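Local coordinates for chitin binding protein (Tectaria macrodonta, PDB 6IF7) that binds copper and is possibly a chitin-binding lytic polysaccharide monooxygenase of the AA10 family, with insecticidal activity, at residues 109-114 with 159-164; 43-48 with 64-69; 95-100 with 143-148. All coordinates share one frame; numbering follows the deposited sequence.

Contact 1. Residues 109-114 with 159-164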
ATOM      1  N   PHE A 109      -5.122  -0.509   8.307  1.00 26.04           N
ATOM      2  CA  PHE A 109      -5.686  -0.284   6.962  1.00 26.49           C
ATOM      3  C   PHE A 109      -6.463   1.025   6.920  1.00 25.79           C
ATOM      4  O   PHE A 109      -7.448   1.188   7.635  1.00 26.86           O
ATOM      5  CB  PHE A 109      -6.658  -1.395   6.549  1.00 24.52           C
ATOM      6  CG  PHE A 109      -6.012  -2.681   6.168  1.00 25.01           C
ATOM      7  CD1 PHE A 109      -5.229  -3.389   7.070  1.00 25.23           C
ATOM      8  CD2 PHE A 109      -6.251  -3.246   4.923  1.00 25.86           C
ATOM      9  CE1 PHE A 109      -4.674  -4.607   6.736  1.00 24.52           C
ATOM     10  CE2 PHE A 109      -5.686  -4.459   4.577  1.00 25.84           C
ATOM     11  CZ  PHE A 109      -4.893  -5.140   5.486  1.00 25.32           C
ATOM     12  N   TYR A 110      -6.046   1.930   6.043  1.00 26.01           N
ATOM     13  CA  TYR A 110      -6.757   3.181   5.808  1.00 26.31           C
ATOM     14  C   TYR A 110      -7.272   3.174   4.395  1.00 27.10           C
ATOM     15  O   TYR A 110      -6.631   2.604   3.505  1.00 28.31           O
ATOM     16  CB  TYR A 110      -5.824   4.381   5.981  1.00 25.81           C
ATOM     17  CG  TYR A 110      -5.275   4.511   7.392  1.00 27.73           C
ATOM     18  CD1 TYR A 110      -4.137   3.778   7.790  1.00 27.17           C
ATOM     19  CD2 TYR A 110      -5.896   5.342   8.349  1.00 26.09           C
ATOM     20  CE1 TYR A 110      -3.629   3.883   9.077  1.00 27.11           C
ATOM     21  CE2 TYR A 110      -5.381   5.457   9.638  1.00 25.93           C
ATOM     22  CZ  TYR A 110      -4.246   4.723   9.998  1.00 26.14           C
ATOM     23  OH  TYR A 110      -3.705   4.805  11.257  1.00 26.02           O
ATOM     24  N   VAL A 111      -8.418   3.817   4.190  1.00 26.83           N
ATOM     25  CA  VAL A 111      -8.923   4.122   2.851  1.00 26.01           C
ATOM     26  C   VAL A 111      -8.998   5.637   2.625  1.00 25.19           C
ATOM     27  O   VAL A 111      -9.196   6.423   3.567  1.00 23.78           O
ATOM     28  CB  VAL A 111     -10.318   3.485   2.603  1.00 25.44           C
ATOM     29  CG1 VAL A 111     -11.440   4.291   3.262  1.00 25.18           C
ATOM     30  CG2 VAL A 111     -10.568   3.329   1.113  1.00 25.06           C
ATOM     31  N   THR A 112      -8.863   6.022   1.358  1.00 24.57           N
ATOM     32  CA  THR A 112      -9.052   7.403   0.929  1.00 25.10           C
ATOM     33  C   THR A 112     -10.488   7.877   1.190  1.00 25.84           C
ATOM     34  O   THR A 112     -11.445   7.113   1.035  1.00 24.38           O
ATOM     35  CB  THR A 112      -8.742   7.580  -0.574  1.00 24.83           C
ATOM     36  OG1 THR A 112      -9.311   6.485  -1.312  1.00 25.74           O
ATOM     37  CG2 THR A 112      -7.254   7.609  -0.815  1.00 25.33           C
ATOM     38  N   ARG A 113     -10.614   9.141   1.585  1.00 27.00           N
ATOM     39  CA  ARG A 113     -11.916   9.774   1.814  1.00 29.45           C
ATOM     40  C   ARG A 113     -12.690   9.994   0.494  1.00 29.62           C
ATOM     41  O   ARG A 113     -12.119   9.994  -0.603  1.00 25.84           O
ATOM     42  CB  ARG A 113     -11.720  11.148   2.448  1.00 31.72           C
ATOM     43  CG  ARG A 113     -11.130  11.176   3.839  1.00 36.33           C
ATOM     44  CD  ARG A 113     -10.456  12.531   4.036  1.00 39.11           C
ATOM     45  NE  ARG A 113      -9.858  12.728   5.354  1.00 41.87           N
ATOM     46  CZ  ARG A 113     -10.532  12.972   6.480  1.00 47.28           C
ATOM     47  NH1 ARG A 113     -11.859  13.046   6.487  1.00 49.01           N
ATOM     48  NH2 ARG A 113      -9.875  13.127   7.627  1.00 48.69           N
ATOM     49  N   GLU A 114     -13.996  10.228   0.613  1.00 33.59           N
ATOM     50  CA  GLU A 114     -14.824  10.527  -0.560  1.00 36.50           C
ATOM     51  C   GLU A 114     -14.277  11.762  -1.245  1.00 35.08           C
ATOM     52  O   GLU A 114     -13.772  12.672  -0.581  1.00 36.12           O
ATOM     53  CB  GLU A 114     -16.290  10.730  -0.167  1.00 39.94           C
ATOM     54  CG  GLU A 114     -16.993   9.451   0.325  1.00 45.07           C
ATOM     55  CD  GLU A 114     -17.073   8.336  -0.715  1.00 48.01           C
ATOM     56  OE1 GLU A 114     -16.112   7.549  -0.884  1.00 48.79           O
ATOM     57  OE2 GLU A 114     -18.118   8.225  -1.368  1.00 55.99           O
ATOM     58  N   HIS A 159     -10.202   4.563  -5.618  1.00 24.37           N
ATOM     59  CA  HIS A 159      -9.738   4.885  -4.291  1.00 25.13           C
ATOM     60  C   HIS A 159      -8.397   4.199  -4.054  1.00 24.90           C
ATOM     61  O   HIS A 159      -7.882   3.505  -4.939  1.00 24.66           O
ATOM     62  CB  HIS A 159     -10.788   4.471  -3.268  1.00 24.92           C
ATOM     63  CG  HIS A 159     -11.905   5.451  -3.172  1.00 27.27           C
ATOM     64  ND1 HIS A 159     -11.799   6.633  -2.466  1.00 28.43           N
ATOM     65  CD2 HIS A 159     -13.128   5.461  -3.742  1.00 27.09           C
ATOM     66  CE1 HIS A 159     -12.917   7.320  -2.598  1.00 26.98           C
ATOM     67  NE2 HIS A 159     -13.739   6.629  -3.362  1.00 28.19           N
ATOM     68  N   LEU A 160      -7.837   4.428  -2.871  1.00 23.76           N
ATOM     69  CA  LEU A 160      -6.595   3.820  -2.488  1.00 24.41           C
ATOM     70  C   LEU A 160      -6.725   3.294  -1.069  1.00 24.13           C
ATOM     71  O   LEU A 160      -7.362   3.918  -0.208  1.00 24.30           O
ATOM     72  CB  LEU A 160      -5.464   4.848  -2.656  1.00 25.44           C
ATOM     73  CG  LEU A 160      -4.048   4.458  -2.257  1.00 26.52           C
ATOM     74  CD1 LEU A 160      -3.057   5.119  -3.189  1.00 27.08           C
ATOM     75  CD2 LEU A 160      -3.724   4.835  -0.810  1.00 27.45           C
ATOM     76  N   ILE A 161      -6.109   2.138  -0.845  1.00 23.85           N
ATOM     77  CA  ILE A 161      -5.945   1.584   0.470  1.00 24.24           C
ATOM     78  C   ILE A 161      -4.466   1.685   0.865  1.00 24.13           C
ATOM     79  O   ILE A 161      -3.576   1.243   0.125  1.00 23.92           O
ATOM     80  CB  ILE A 161      -6.474   0.159   0.501  1.00 25.09           C
ATOM     81  CG1 ILE A 161      -7.999   0.225   0.325  1.00 27.41           C
ATOM     82  CG2 ILE A 161      -6.082  -0.538   1.793  1.00 25.70           C
ATOM     83  CD1 ILE A 161      -8.659  -1.108   0.162  1.00 29.93           C
ATOM     84  N   TYR A 162      -4.240   2.308   2.019  1.00 23.11           N
ATOM     85  CA  TYR A 162      -2.926   2.499   2.595  1.00 23.71           C
ATOM     86  C   TYR A 162      -2.807   1.575   3.805  1.00 24.65           C
ATOM     87  O   TYR A 162      -3.635   1.619   4.735  1.00 22.93           O
ATOM     88  CB  TYR A 162      -2.744   3.939   3.024  1.00 24.50           C
ATOM     89  CG  TYR A 162      -1.308   4.387   3.260  1.00 24.96           C
ATOM     90  CD1 TYR A 162      -0.355   4.315   2.245  1.00 25.29           C
ATOM     91  CD2 TYR A 162      -0.926   4.950   4.472  1.00 25.55           C
ATOM     92  CE1 TYR A 162       0.954   4.761   2.442  1.00 26.47           C
ATOM     93  CE2 TYR A 162       0.368   5.415   4.679  1.00 25.91           C
ATOM     94  CZ  TYR A 162       1.312   5.315   3.675  1.00 26.37           C
ATOM     95  OH  TYR A 162       2.598   5.778   3.900  1.00 27.91           O
ATOM     96  N   VAL A 163      -1.800   0.711   3.760  1.00 23.90           N
ATOM     97  CA  VAL A 163      -1.542  -0.238   4.834  1.00 23.71           C
ATOM     98  C   VAL A 163      -0.195   0.088   5.455  1.00 23.49           C
ATOM     99  O   VAL A 163       0.830   0.181   4.754  1.00 22.62           O
ATOM    100  CB  VAL A 163      -1.646  -1.692   4.335  1.00 23.65           C
ATOM    101  CG1 VAL A 163      -1.447  -2.690   5.470  1.00 24.14           C
ATOM    102  CG2 VAL A 163      -3.018  -1.887   3.719  1.00 24.00           C
ATOM    103  N   ILE A 164      -0.224   0.288   6.775  1.00 23.45           N
ATOM    104  CA  ILE A 164       0.962   0.495   7.578  1.00 23.81           C
ATOM    105  C   ILE A 164       1.179  -0.757   8.441  1.00 23.74           C
ATOM    106  O   ILE A 164       0.297  -1.136   9.218  1.00 25.37           O
ATOM    107  CB  ILE A 164       0.794   1.734   8.496  1.00 24.16           C
ATOM    108  CG1 ILE A 164       0.470   2.973   7.675  1.00 23.71           C
ATOM    109  CG2 ILE A 164       2.051   1.954   9.325  1.00 24.25           C
ATOM    110  CD1 ILE A 164      -0.050   4.151   8.482  1.00 24.66           C
TER
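Val163 sets its CG2 methyl over one face of the Phe109 ring, 3.8 Å from the ring centroid and only 16° off the normal, a CH-pi contact shifted slightly toward the rim. The two side chains lie side by side and point the same way. CG2 of Ile161 approaches CD2 of the same ring obliquely, at 4.1 Å, while CG1 of Ile161 meets CG2 of Val111 further along this face. Phe95 meets Phe109 edge-to-face and Met4 of strand 2-6 packs on both Phe109 and Val163, which places this face at the interior between two sheets, in the beta-sandwich arrangement of the LPMO fold. An alanine in place of Phe109 would probably open a gap between the sheets and leave the Val163 CG2 methyl without the ring it rests on. On the opposite face of the sheet, which carries Tyr110 and Tyr162, Ile164 CD1 reaches CE1 of Tyr110 at 3.6 Å; the hydroxyl of that tyrosine bonds to Glu108 and Arg55, and its side chain borders the bound glycan. Tyr110 and Tyr162 form an antiparallel hydrogen-bonded pair, the bond from Tyr110 N to Tyr162 O being nearly straight at 172°. Where strand 105-111 ends, Thr112 takes over: its N bonds to Leu160 O, and its OG1, placed between the backbone N and the carbonyl carbon (chi1 43°), accepts from Leu160 N at 3.0 Å. The same OG1 lies 2.7 Å from His159 ND1 in a hydrogen bond that either atom could donate. Glu114, salt-bridged to Lys155, brings OE1 to 3.6 Å from His159 NE2.

Contact 2. Residues 43-48 with 64-69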
ATOM      1  N   ASN A  43       9.699  -5.452  -1.352  1.00 25.15           N
ATOM      2  CA  ASN A  43       9.354  -5.853   0.010  1.00 27.85           C
ATOM      3  C   ASN A  43       9.936  -4.966   1.111  1.00 28.17           C
ATOM      4  O   ASN A  43       9.792  -5.276   2.301  1.00 28.68           O
ATOM      5  CB  ASN A  43       9.761  -7.325   0.232  1.00 29.50           C
ATOM      6  CG  ASN A  43      11.264  -7.553   0.106  1.00 31.18           C
ATOM      7  OD1 ASN A  43      12.011  -6.677  -0.322  1.00 32.59           O
ATOM      8  ND2 ASN A  43      11.705  -8.747   0.469  1.00 32.23           N
ATOM      9  N   GLU A  44      10.591  -3.874   0.722  1.00 27.61           N
ATOM     10  CA  GLU A  44      11.313  -3.053   1.664  1.00 29.00           C
ATOM     11  C   GLU A  44      11.002  -1.567   1.467  1.00 27.32           C
ATOM     12  O   GLU A  44      11.905  -0.727   1.461  1.00 27.91           O
ATOM     13  CB  GLU A  44      12.828  -3.352   1.577  1.00 32.11           C
ATOM     14  CG  GLU A  44      13.579  -2.951   2.833  1.00 37.08           C
ATOM     15  CD  GLU A  44      15.063  -3.230   2.762  1.00 38.24           C
ATOM     16  OE1 GLU A  44      15.763  -2.538   2.017  1.00 39.80           O
ATOM     17  OE2 GLU A  44      15.522  -4.132   3.473  1.00 41.25           O
ATOM     18  N   VAL A  45       9.717  -1.238   1.344  1.00 25.34           N
ATOM     19  CA  VAL A  45       9.268   0.156   1.484  1.00 25.66           C
ATOM     20  C   VAL A  45       9.120   0.431   2.989  1.00 27.41           C
ATOM     21  O   VAL A  45       8.025   0.493   3.545  1.00 26.01           O
ATOM     22  CB  VAL A  45       7.984   0.448   0.686  1.00 25.56           C
ATOM     23  CG1 VAL A  45       7.638   1.921   0.763  1.00 26.62           C
ATOM     24  CG2 VAL A  45       8.155  -0.001  -0.770  1.00 25.38           C
ATOM     25  N   ASN A  46      10.265   0.594   3.647  1.00 27.65           N
ATOM     26  CA  ASN A  46      10.298   0.723   5.076  1.00 28.07           C
ATOM     27  C   ASN A  46      10.926   2.045   5.569  1.00 29.00           C
ATOM     28  O   ASN A  46      11.564   2.807   4.819  1.00 28.06           O
ATOM     29  CB  ASN A  46      10.988  -0.507   5.687  1.00 29.22           C
ATOM     30  CG  ASN A  46      12.478  -0.550   5.417  1.00 29.67           C
ATOM     31  OD1 ASN A  46      12.977   0.094   4.524  1.00 33.14           O
ATOM     32  ND2 ASN A  46      13.181  -1.319   6.192  1.00 32.66           N
ATOM     33  N   ILE A  47      10.658   2.312   6.838  1.00 28.76           N
ATOM     34  CA  ILE A  47      11.332   3.321   7.611  1.00 29.21           C
ATOM     35  C   ILE A  47      11.818   2.495   8.800  1.00 29.99           C
ATOM     36  O   ILE A  47      11.007   2.180   9.686  1.00 29.39           O
ATOM     37  CB  ILE A  47      10.376   4.449   8.039  1.00 29.11           C
ATOM     38  CG1 ILE A  47       9.881   5.196   6.803  1.00 27.27           C
ATOM     39  CG2 ILE A  47      11.078   5.432   9.007  1.00 29.20           C
ATOM     40  CD1 ILE A  47       8.939   6.346   7.100  1.00 26.69           C
ATOM     41  N   PRO A  48      13.120   2.114   8.821  1.00 30.87           N
ATOM     42  CA  PRO A  48      13.678   1.279   9.921  1.00 31.43           C
ATOM     43  C   PRO A  48      13.506   1.898  11.300  1.00 30.81           C
ATOM     44  O   PRO A  48      13.531   1.220  12.303  1.00 30.49           O
ATOM     45  CB  PRO A  48      15.177   1.179   9.583  1.00 31.60           C
ATOM     46  CG  PRO A  48      15.332   1.688   8.197  1.00 32.01           C
ATOM     47  CD  PRO A  48      14.190   2.622   7.934  1.00 33.09           C
ATOM     48  N   CYS A  64       3.182   6.945  -0.555  1.00 25.56           N
ATOM     49  CA  CYS A  64       3.436   5.637  -1.169  1.00 25.03           C
ATOM     50  C   CYS A  64       4.904   5.224  -1.184  1.00 25.48           C
ATOM     51  O   CYS A  64       5.190   4.039  -1.127  1.00 22.92           O
ATOM     52  CB  CYS A  64       2.875   5.600  -2.581  1.00 26.64           C
ATOM     53  SG  CYS A  64       1.079   5.800  -2.650  1.00 28.63           S
ATOM     54  N   SER A  65       5.824   6.189  -1.259  1.00 25.42           N
ATOM     55  CA  SER A  65       7.259   5.921  -1.070  1.00 27.52           C
ATOM     56  C   SER A  65       7.703   5.925   0.387  1.00 26.87           C
ATOM     57  O   SER A  65       8.819   5.537   0.673  1.00 26.22           O
ATOM     58  CB  SER A  65       8.111   6.940  -1.842  1.00 28.68           C
ATOM     59  OG  SER A  65       8.002   8.243  -1.298  1.00 28.75           O
ATOM     60  N   ALA A  66       6.827   6.350   1.294  1.00 28.56           N
ATOM     61  CA  ALA A  66       7.143   6.538   2.720  1.00 29.44           C
ATOM     62  C   ALA A  66       8.296   7.533   2.929  1.00 29.78           C
ATOM     63  O   ALA A  66       9.150   7.338   3.792  1.00 28.25           O
ATOM     64  CB  ALA A  66       7.437   5.199   3.401  1.00 30.52           C
ATOM     65  N   GLY A  67       8.308   8.585   2.116  1.00 29.96           N
ATOM     66  CA  GLY A  67       9.361   9.591   2.151  1.00 30.91           C
ATOM     67  C   GLY A  67      10.718   9.141   1.667  1.00 32.14           C
ATOM     68  O   GLY A  67      11.685   9.876   1.819  1.00 35.52           O
ATOM     69  N   ARG A  68      10.793   7.957   1.056  1.00 33.46           N
ATOM     70  CA  ARG A  68      12.046   7.384   0.597  1.00 33.07           C
ATOM     71  C   ARG A  68      12.192   7.719  -0.877  1.00 32.17           C
ATOM     72  O   ARG A  68      11.395   7.284  -1.685  1.00 32.44           O
ATOM     73  CB  ARG A  68      12.052   5.871   0.784  1.00 33.45           C
ATOM     74  CG  ARG A  68      11.844   5.379   2.218  1.00 35.85           C
ATOM     75  CD  ARG A  68      13.136   5.265   3.030  1.00 34.21           C
ATOM     76  NE  ARG A  68      14.114   4.471   2.304  1.00 34.50           N
ATOM     77  CZ  ARG A  68      14.101   3.138   2.167  1.00 33.97           C
ATOM     78  NH1 ARG A  68      13.172   2.371   2.734  1.00 31.27           N
ATOM     79  NH2 ARG A  68      15.054   2.562   1.438  1.00 33.38           N
ATOM     80  N   PHE A  69      13.194   8.527  -1.215  1.00 31.76           N
ATOM     81  CA  PHE A  69      13.482   8.909  -2.612  1.00 30.85           C
ATOM     82  C   PHE A  69      13.615   7.709  -3.542  1.00 30.40           C
ATOM     83  O   PHE A  69      13.167   7.740  -4.682  1.00 29.67           O
ATOM     84  CB  PHE A  69      14.785   9.715  -2.666  1.00 32.68           C
ATOM     85  CG  PHE A  69      14.974  10.469  -3.934  1.00 31.89           C
ATOM     86  CD1 PHE A  69      14.258  11.626  -4.165  1.00 32.43           C
ATOM     87  CD2 PHE A  69      15.871  10.034  -4.880  1.00 30.47           C
ATOM     88  CE1 PHE A  69      14.439  12.340  -5.326  1.00 33.68           C
ATOM     89  CE2 PHE A  69      16.052  10.739  -6.054  1.00 31.21           C
ATOM     90  CZ  PHE A  69      15.330  11.888  -6.282  1.00 32.51           C
TER
HETATM   91  O   HOH W   1      14.512  -0.355   0.746  1.00 30.35           O
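Ala66 packs its CB against two apolar side chains of segment 43-48, Val45 through CG1 and Ile47 through CD1, each 4.2 Å away. This is the close-packed part of the contact: CG1 of Val45, anti to the backbone N (chi1 -175°), also lies against the carbonyl oxygens of Cys64 and Ser65, and CD1 of Ile47 comes to 3.5 Å from Ala66 O. Tyr175 of strand 173-182 touches Ile47 and Ala66, and the disulfide from Cys64 to Cys177 ties the loop to that same strand. The type I' turn from Ser65 to Arg68 carries the chain from this apolar patch to a looser, hydrated side. There the chain of Arg68 is bent at chi2 and chi3, and its NH1 donates to Asn46 O at 2.7 Å, the acceptor 16° out of the guanidinium plane. One water joins the segments by donating to Glu44 O and Glu44 OE1 and accepting from Arg68 NH2 at 3.0 Å. NE bonds to a glycerol, probably from the crystallisation liquor. Carboxylate and guanidinium, with Glu44 OE1 5.2 Å from Arg68 NH2, are thus joined through water rather than directly; Glu44 OE2 bonds to the copper ligand His1, consistent with the arginine acting one shell further out.

Contact 3. Residues 95-100 with 143-148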
ATOM      1  N   PHE A  95      -8.438 -10.157   2.093  1.00 26.07           N
ATOM      2  CA  PHE A  95      -7.236  -9.329   2.167  1.00 25.93           C
ATOM      3  C   PHE A  95      -6.009 -10.213   2.442  1.00 27.21           C
ATOM      4  O   PHE A  95      -6.033 -11.088   3.347  1.00 24.91           O
ATOM      5  CB  PHE A  95      -7.306  -8.229   3.230  1.00 25.17           C
ATOM      6  CG  PHE A  95      -8.425  -7.243   3.038  1.00 26.49           C
ATOM      7  CD1 PHE A  95      -8.306  -6.193   2.132  1.00 26.38           C
ATOM      8  CD2 PHE A  95      -9.606  -7.351   3.793  1.00 28.41           C
ATOM      9  CE1 PHE A  95      -9.332  -5.271   1.964  1.00 26.16           C
ATOM     10  CE2 PHE A  95     -10.631  -6.435   3.633  1.00 26.95           C
ATOM     11  CZ  PHE A  95     -10.492  -5.403   2.719  1.00 27.14           C
ATOM     12  N   ARG A  96      -4.942  -9.968   1.666  1.00 27.51           N
ATOM     13  CA  ARG A  96      -3.681 -10.713   1.815  1.00 27.35           C
ATOM     14  C   ARG A  96      -2.514  -9.756   1.789  1.00 27.09           C
ATOM     15  O   ARG A  96      -2.486  -8.866   0.958  1.00 26.02           O
ATOM     16  CB  ARG A  96      -3.514 -11.728   0.692  1.00 26.78           C
ATOM     17  CG  ARG A  96      -4.666 -12.708   0.539  1.00 26.96           C
ATOM     18  CD  ARG A  96      -4.673 -13.754   1.630  1.00 28.15           C
ATOM     19  NE  ARG A  96      -5.781 -14.700   1.438  1.00 28.36           N
ATOM     20  CZ  ARG A  96      -6.986 -14.655   2.033  1.00 28.13           C
ATOM     21  NH1 ARG A  96      -7.325 -13.706   2.923  1.00 27.64           N
ATOM     22  NH2 ARG A  96      -7.874 -15.602   1.750  1.00 27.42           N
ATOM     23  N   TYR A  97      -1.568  -9.948   2.717  1.00 28.27           N
ATOM     24  CA  TYR A  97      -0.291  -9.213   2.775  1.00 26.93           C
ATOM     25  C   TYR A  97       0.795 -10.263   2.667  1.00 26.09           C
ATOM     26  O   TYR A  97       0.969 -11.093   3.587  1.00 25.25           O
ATOM     27  CB  TYR A  97      -0.147  -8.446   4.105  1.00 26.31           C
ATOM     28  CG  TYR A  97       1.022  -7.468   4.150  1.00 27.54           C
ATOM     29  CD1 TYR A  97       2.346  -7.896   4.280  1.00 26.94           C
ATOM     30  CD2 TYR A  97       0.794  -6.103   4.064  1.00 28.54           C
ATOM     31  CE1 TYR A  97       3.383  -6.992   4.300  1.00 27.14           C
ATOM     32  CE2 TYR A  97       1.826  -5.199   4.095  1.00 27.65           C
ATOM     33  CZ  TYR A  97       3.109  -5.642   4.206  1.00 28.13           C
ATOM     34  OH  TYR A  97       4.096  -4.680   4.240  1.00 32.38           O
ATOM     35  N   ILE A  98       1.522 -10.230   1.553  1.00 25.54           N
ATOM     36  CA  ILE A  98       2.584 -11.213   1.301  1.00 26.20           C
ATOM     37  C   ILE A  98       3.829 -10.802   2.088  1.00 27.33           C
ATOM     38  O   ILE A  98       4.292  -9.643   2.011  1.00 26.40           O
ATOM     39  CB  ILE A  98       2.903 -11.454  -0.208  1.00 26.94           C
ATOM     40  CG1 ILE A  98       4.023 -12.516  -0.366  1.00 27.08           C
ATOM     41  CG2 ILE A  98       3.324 -10.180  -0.937  1.00 27.61           C
ATOM     42  CD1 ILE A  98       4.170 -13.062  -1.776  1.00 26.76           C
ATOM     43  N   ALA A  99       4.333 -11.752   2.864  1.00 28.11           N
ATOM     44  CA  ALA A  99       5.481 -11.531   3.718  1.00 29.98           C
ATOM     45  C   ALA A  99       6.596 -12.471   3.264  1.00 31.72           C
ATOM     46  O   ALA A  99       6.479 -13.683   3.394  1.00 31.03           O
ATOM     47  CB  ALA A  99       5.116 -11.770   5.176  1.00 29.37           C
ATOM     48  N   THR A 100       7.660 -11.891   2.695  1.00 33.20           N
ATOM     49  CA  THR A 100       8.911 -12.612   2.417  1.00 32.39           C
ATOM     50  C   THR A 100       9.614 -13.002   3.737  1.00 32.60           C
ATOM     51  O   THR A 100      10.318 -13.998   3.791  1.00 31.08           O
ATOM     52  CB  THR A 100       9.876 -11.774   1.543  1.00 31.89           C
ATOM     53  OG1 THR A 100      10.207 -10.560   2.220  1.00 34.90           O
ATOM     54  CG2 THR A 100       9.236 -11.417   0.215  1.00 32.22           C
ATOM     55  N   GLY A 143       2.843 -18.181   3.231  1.00 29.63           N
ATOM     56  CA  GLY A 143       3.658 -16.986   2.998  1.00 28.43           C
ATOM     57  C   GLY A 143       2.900 -15.665   3.042  1.00 29.34           C
ATOM     58  O   GLY A 143       3.538 -14.595   2.972  1.00 27.55           O
ATOM     59  N   SER A 144       1.566 -15.714   3.164  1.00 27.42           N
ATOM     60  CA  SER A 144       0.749 -14.497   3.246  1.00 28.75           C
ATOM     61  C   SER A 144      -0.107 -14.427   4.517  1.00 29.88           C
ATOM     62  O   SER A 144      -0.742 -15.409   4.929  1.00 29.39           O
ATOM     63  CB  SER A 144      -0.166 -14.376   2.044  1.00 27.37           C
ATOM     64  OG  SER A 144       0.561 -13.958   0.930  1.00 27.67           O
ATOM     65  N   TYR A 145      -0.135 -13.230   5.105  1.00 28.86           N
ATOM     66  CA  TYR A 145      -1.065 -12.910   6.169  1.00 27.43           C
ATOM     67  C   TYR A 145      -2.469 -12.773   5.576  1.00 27.02           C
ATOM     68  O   TYR A 145      -2.653 -12.083   4.586  1.00 28.18           O
ATOM     69  CB  TYR A 145      -0.666 -11.611   6.859  1.00 26.54           C
ATOM     70  CG  TYR A 145       0.575 -11.685   7.714  1.00 25.91           C
ATOM     71  CD1 TYR A 145       0.577 -12.395   8.923  1.00 25.85           C
ATOM     72  CD2 TYR A 145       1.742 -10.993   7.349  1.00 26.82           C
ATOM     73  CE1 TYR A 145       1.704 -12.423   9.734  1.00 24.98           C
ATOM     74  CE2 TYR A 145       2.877 -11.018   8.151  1.00 27.16           C
ATOM     75  CZ  TYR A 145       2.856 -11.733   9.334  1.00 26.10           C
ATOM     76  OH  TYR A 145       3.990 -11.735  10.099  1.00 27.36           O
ATOM     77  N   GLN A 146      -3.427 -13.480   6.165  1.00 26.82           N
ATOM     78  CA  GLN A 146      -4.847 -13.381   5.834  1.00 26.09           C
ATOM     79  C   GLN A 146      -5.508 -12.457   6.850  1.00 25.39           C
ATOM     80  O   GLN A 146      -5.395 -12.657   8.057  1.00 23.06           O
ATOM     81  CB  GLN A 146      -5.518 -14.765   5.904  1.00 26.13           C
ATOM     82  CG  GLN A 146      -4.795 -15.820   5.088  1.00 25.95           C
ATOM     83  CD  GLN A 146      -5.632 -17.029   4.777  1.00 27.88           C
ATOM     84  OE1 GLN A 146      -6.537 -17.397   5.525  1.00 28.20           O
ATOM     85  NE2 GLN A 146      -5.324 -17.673   3.670  1.00 27.87           N
ATOM     86  N   ILE A 147      -6.215 -11.455   6.349  1.00 25.70           N
ATOM     87  CA  ILE A 147      -6.788 -10.389   7.167  1.00 25.84           C
ATOM     88  C   ILE A 147      -8.279 -10.247   6.812  1.00 25.94           C
ATOM     89  O   ILE A 147      -8.657 -10.247   5.629  1.00 23.47           O
ATOM     90  CB  ILE A 147      -5.980  -9.073   6.944  1.00 26.08           C
ATOM     91  CG1 ILE A 147      -4.555  -9.242   7.541  1.00 25.38           C
ATOM     92  CG2 ILE A 147      -6.700  -7.842   7.503  1.00 24.97           C
ATOM     93  CD1 ILE A 147      -3.565  -8.193   7.129  1.00 24.84           C
ATOM     94  N   THR A 148      -9.103 -10.096   7.844  1.00 25.76           N
ATOM     95  CA  THR A 148     -10.554  -9.932   7.683  1.00 25.41           C
ATOM     96  C   THR A 148     -11.012  -8.581   8.214  1.00 25.47           C
ATOM     97  O   THR A 148     -10.572  -8.118   9.284  1.00 24.85           O
ATOM     98  CB  THR A 148     -11.319 -11.034   8.432  1.00 25.87           C
ATOM     99  OG1 THR A 148     -10.823 -11.115   9.778  1.00 26.92           O
ATOM    100  CG2 THR A 148     -11.158 -12.373   7.718  1.00 24.97           C
TER
HETATM  101  O   HOH W   2      -9.357 -12.736   4.609  1.00 29.92           O
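Arg96 and Gln146 run side by side from a non-hydrogen-bonded pair and point the same way. From CB, 4.0 Å from Tyr145 O, the arginine turns at chi2 (-74°), and its CD lies 4.0 Å from Gln146 CG. NE then faces Gln146 NE2, and CZ lies near both NE2 and CD of the glutamine. The two flat groups are stacked, their planes 22° apart, with NE2 3.5 Å above the guanidinium plane and offset toward its rim. At the tip, NH2 stays over the amide, whereas NH1 lies near Gln146 CB and donates to Phe95 O, reaching that oxygen from 57° out of its carbonyl plane. Ile147 N arrives at the same oxygen from the opposite face, so two donors grip it. A water in the guanidinium plane accepts from NH1 and donates to Ile147 O, closing a further link between the strands.

Strands 95-99 and 144-147 are the central pair of a four-stranded antiparallel sheet, one layer of the LPMO beta-sandwich, whose edges here are strands 2-6 and 140-141. Its inward face carries Phe95, Tyr97, Tyr145 and Ile147: CB of Phe95 meets CB of Ile147, and Phe107 meets the rings of both tyrosines. Ala99 sets CB 3.8 Å from Tyr145 CE2, and the hydroxyl of Tyr145 bonds to the backbone N of His103, a copper ligand. On the Arg96 face, Ser144 OG packs 3.6 Å from Ile98 CB and bonds to Glu5. Beyond this pair, Ala99 N donates to Gly143 O at 3.0 Å.

How the contacts relate
The three contacts sample both layers of one domain. Contact 2 comes first along the chain and closes before the others open; contacts 1 and 3 then alternate, strands 95-99 and 144-147 preceding 105-111 and 159-167. Contacts 1 and 2 both reach the mixed sheet, their centres about 17 Å apart, and Leu160 CD1 packs on Cys64 SG. Contact 3 belongs to the four-stranded sheet, its centre about 17 Å from that of contact 1, and Ile147 CD1 packs on Phe109 CZ across the interior, joining the two layers. Contacts 2 and 3, about 19 Å apart, approach beside the copper ligands, which they are likely to frame, and Asn43 ND2 and Thr100 OG1 probably form a hydrogen bond.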